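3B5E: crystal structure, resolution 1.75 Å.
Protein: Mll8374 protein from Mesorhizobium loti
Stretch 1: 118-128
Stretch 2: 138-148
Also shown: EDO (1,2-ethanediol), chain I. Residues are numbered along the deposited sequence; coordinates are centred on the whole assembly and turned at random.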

# COMPACT_ATOMS: atom_id res chain seq x y z
N TYR A 118 -1.13 3.60 2.92
CA TYR A 118 -1.08 4.95 3.46
C TYR A 118 0.24 5.22 4.13
O TYR A 118 0.62 4.52 5.09
CB TYR A 118 -2.22 5.16 4.43
CG TYR A 118 -2.20 6.48 5.18
CD1 TYR A 118 -1.96 7.68 4.53
CD2 TYR A 118 -2.44 6.52 6.57
CE1 TYR A 118 -1.95 8.88 5.21
CE2 TYR A 118 -2.43 7.69 7.26
CZ TYR A 118 -2.15 8.88 6.59
OH TYR A 118 -2.17 10.06 7.28
N SER A 119 0.94 6.24 3.61
CA SER A 119 2.14 6.79 4.20
C SER A 119 3.22 5.67 4.31
O SER A 119 3.64 5.15 3.29
CB SER A 119 1.79 7.50 5.50
OG SER A 119 2.78 8.44 5.85
N ASN A 120 3.67 5.33 5.52
CA ASN A 120 4.60 4.21 5.71
C ASN A 120 4.14 2.96 4.95
O ASN A 120 4.92 2.30 4.30
CB ASN A 120 4.76 3.94 7.20
CG ASN A 120 5.80 2.87 7.52
OD1 ASN A 120 5.52 2.01 8.34
ND2 ASN A 120 6.97 2.92 6.89
N GLY A 121 2.83 2.66 4.99
CA GLY A 121 2.30 1.52 4.24
C GLY A 121 2.42 1.66 2.73
O GLY A 121 2.65 0.66 2.03
N ALA A 122 2.22 2.88 2.21
CA ALA A 122 2.43 3.19 0.77
C ALA A 122 3.89 2.95 0.42
O ALA A 122 4.18 2.50 -0.70
CB ALA A 122 2.04 4.64 0.43
N ASN A 123 4.79 3.24 1.35
CA ASN A 123 6.22 3.14 1.07
C ASN A 123 6.70 1.69 1.11
O ASN A 123 7.67 1.33 0.46
CB ASN A 123 7.01 4.09 1.99
CG ASN A 123 6.51 5.53 1.88
OD1 ASN A 123 6.05 5.95 0.80
ND2 ASN A 123 6.55 6.28 2.98
N LEU A 124 6.01 0.85 1.88
CA LEU A 124 6.17 -0.61 1.76
C LEU A 124 5.73 -1.06 0.37
O LEU A 124 6.45 -1.78 -0.29
CB LEU A 124 5.34 -1.36 2.84
CG LEU A 124 5.64 -2.85 3.13
CD1 LEU A 124 5.14 -3.73 1.96
CD2 LEU A 124 7.16 -3.09 3.43
N VAL A 125 4.54 -0.64 -0.08
CA VAL A 125 4.06 -1.03 -1.42
C VAL A 125 5.02 -0.62 -2.55
O VAL A 125 5.33 -1.43 -3.42
CB VAL A 125 2.65 -0.49 -1.71
CG1 VAL A 125 2.23 -0.83 -3.17
CG2 VAL A 125 1.60 -1.06 -0.68
N SER A 126 5.49 0.63 -2.56
CA SER A 126 6.39 1.08 -3.64
C SER A 126 7.70 0.30 -3.58
O SER A 126 8.25 -0.10 -4.61
CB SER A 126 6.64 2.59 -3.55
OG SER A 126 7.36 2.92 -2.37
N SER A 127 8.20 0.04 -2.38
CA SER A 127 9.41 -0.79 -2.22
C SER A 127 9.22 -2.22 -2.73
O SER A 127 10.13 -2.79 -3.32
CB SER A 127 9.81 -0.83 -0.74
OG SER A 127 10.20 0.46 -0.36
N LEU A 128 8.04 -2.77 -2.47
CA LEU A 128 7.67 -4.09 -2.94
C LEU A 128 7.74 -4.14 -4.46
O LEU A 128 8.30 -5.08 -5.02
CB LEU A 128 6.29 -4.48 -2.41
CG LEU A 128 5.71 -5.85 -2.79
CD1 LEU A 128 6.57 -7.02 -2.26
CD2 LEU A 128 4.26 -5.92 -2.34
N LEU A 138 -1.36 -3.27 -9.60
CA LEU A 138 -2.12 -2.05 -9.35
C LEU A 138 -1.78 -1.58 -7.94
O LEU A 138 -1.87 -2.36 -7.00
CB LEU A 138 -3.63 -2.32 -9.42
CG LEU A 138 -4.32 -2.68 -10.75
CD1 LEU A 138 -5.83 -2.87 -10.53
CD2 LEU A 138 -4.07 -1.63 -11.82
N ALA A 139 -1.35 -0.32 -7.81
CA ALA A 139 -0.98 0.23 -6.51
C ALA A 139 -1.61 1.61 -6.34
O ALA A 139 -1.59 2.41 -7.27
CB ALA A 139 0.52 0.36 -6.38
N ALA A 140 -2.15 1.86 -5.16
CA ALA A 140 -2.71 3.17 -4.79
C ALA A 140 -1.91 3.62 -3.57
O ALA A 140 -1.97 2.98 -2.49
CB ALA A 140 -4.18 3.09 -4.47
N LEU A 141 -1.15 4.71 -3.75
CA LEU A 141 -0.18 5.16 -2.79
C LEU A 141 -0.64 6.51 -2.23
O LEU A 141 -0.59 7.53 -2.93
CB LEU A 141 1.21 5.33 -3.44
CG LEU A 141 1.79 4.12 -4.21
CD1 LEU A 141 3.16 4.46 -4.77
CD2 LEU A 141 1.89 2.86 -3.37
N LEU A 142 -1.08 6.52 -0.98
CA LEU A 142 -1.64 7.72 -0.36
C LEU A 142 -0.55 8.36 0.51
O LEU A 142 -0.04 7.72 1.43
CB LEU A 142 -2.86 7.38 0.47
CG LEU A 142 -3.99 6.65 -0.26
CD1 LEU A 142 -5.19 6.48 0.68
CD2 LEU A 142 -4.36 7.36 -1.57
N ARG A 143 -0.20 9.60 0.18
CA ARG A 143 0.86 10.37 0.86
C ARG A 143 2.22 9.64 0.95
O ARG A 143 2.79 9.53 2.03
CB ARG A 143 0.42 10.84 2.23
CG ARG A 143 -1.01 11.34 2.33
CD ARG A 143 -1.24 12.63 1.54
NE ARG A 143 -2.60 13.06 1.82
CZ ARG A 143 -3.68 12.57 1.23
NH1 ARG A 143 -3.59 11.72 0.21
NH2 ARG A 143 -4.86 12.97 1.62
N PRO A 144 2.75 9.13 -0.19
CA PRO A 144 4.00 8.40 -0.21
C PRO A 144 5.23 9.31 -0.38
O PRO A 144 5.09 10.49 -0.64
CB PRO A 144 3.86 7.54 -1.47
CG PRO A 144 3.10 8.51 -2.40
CD PRO A 144 2.16 9.23 -1.54
N MSE A 145 6.41 8.72 -0.24
CA MSE A 145 7.68 9.36 -0.52
C MSE A 145 8.67 8.29 -0.92
O MSE A 145 8.45 7.13 -0.64
CB MSE A 145 8.19 10.16 0.70
CG MSE A 145 8.63 9.32 1.88
SE MSE A 145 9.41 10.42 3.26
CE MSE A 145 11.04 10.99 2.35
N PRO A 146 9.78 8.67 -1.61
CA PRO A 146 10.86 7.71 -1.81
C PRO A 146 11.54 7.37 -0.49
O PRO A 146 11.73 8.25 0.36
CB PRO A 146 11.85 8.46 -2.75
CG PRO A 146 11.04 9.62 -3.32
CD PRO A 146 10.08 9.98 -2.22
N VAL A 147 11.84 6.09 -0.32
CA VAL A 147 12.45 5.55 0.92
C VAL A 147 13.69 4.69 0.70
O VAL A 147 14.44 4.44 1.65
CB VAL A 147 11.42 4.74 1.77
CG1 VAL A 147 10.23 5.63 2.16
CG2 VAL A 147 10.90 3.46 1.05
N LEU A 148 13.91 4.22 -0.53
CA LEU A 148 15.00 3.33 -0.86
C LEU A 148 16.17 4.16 -1.31
O LEU A 148 16.02 5.00 -2.17
CB LEU A 148 14.65 2.37 -1.99
CG LEU A 148 13.99 1.04 -1.66
CD1 LEU A 148 13.82 0.26 -2.99
CD2 LEU A 148 14.85 0.29 -0.63
C1 EDO I . 6.33 8.85 5.29
O1 EDO I . 5.53 7.89 5.95
C2 EDO I . 5.47 9.65 4.31
O2 EDO I . 5.25 9.00 3.04
O HOH W 1 6.76 5.44 -1.72

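The side chain of Asn 123, one turn into the helix, holds the loop that follows strand 138-142 by acting as a surrogate for backbone. Its OD1 accepts a hydrogen bond from the backbone N of Met 145, a selenomethionine, at 3.0 Å and with a nearly straight N-H...O angle of 168°. The other end of the amide serves a bound 1,2-ethanediol, probably from the crystallisation liquor: Asn 123 ND2 donates to EDO O2 (3.0 Å), which in turn donates to Arg 143 O (2.7 Å). The diol thus extends the link from the helix to the loop. A water adds a second bridge, donating to Met 145 O (2.6 Å) and hydrogen-bonding with Ser 126 OG (2.7 Å).

Before the helix begins, the two stretches pair as parallel strands at Tyr 118 and Leu 142, whose CA atoms lie 4.8 Å apart. Ser 119 N donates to Leu 142 O at 2.8 Å and 167°, and a CA-H...O contact from Ser 119 CA to Arg 143 O (3.6 Å) continues the pairing past the strand end. The Tyr 118 ring meets Arg 143 CG with its edge, CE1 lying 3.9 Å from that atom.

Beyond this point the helix packs on the strand at an angle of 143° between their directions, with apolar side chains filling the space between. The small Ala 122 allows close approach: its CB lies 4.0 Å from Leu 141 CB and 3.9 Å from Pro 144 CB. One turn later, Val 125 CG1 touches both Ala 139 CB (3.8 Å) and Leu 141 CD2 (3.7 Å). Farther along the loop, Val 147 reaches back to the helix, placing CG1 3.6 Å from Asn 123 CB and CG2 3.4 Å from Ser 127 OG, a hydroxyl that donates to Asn 123 O (2.8 Å) within the helix.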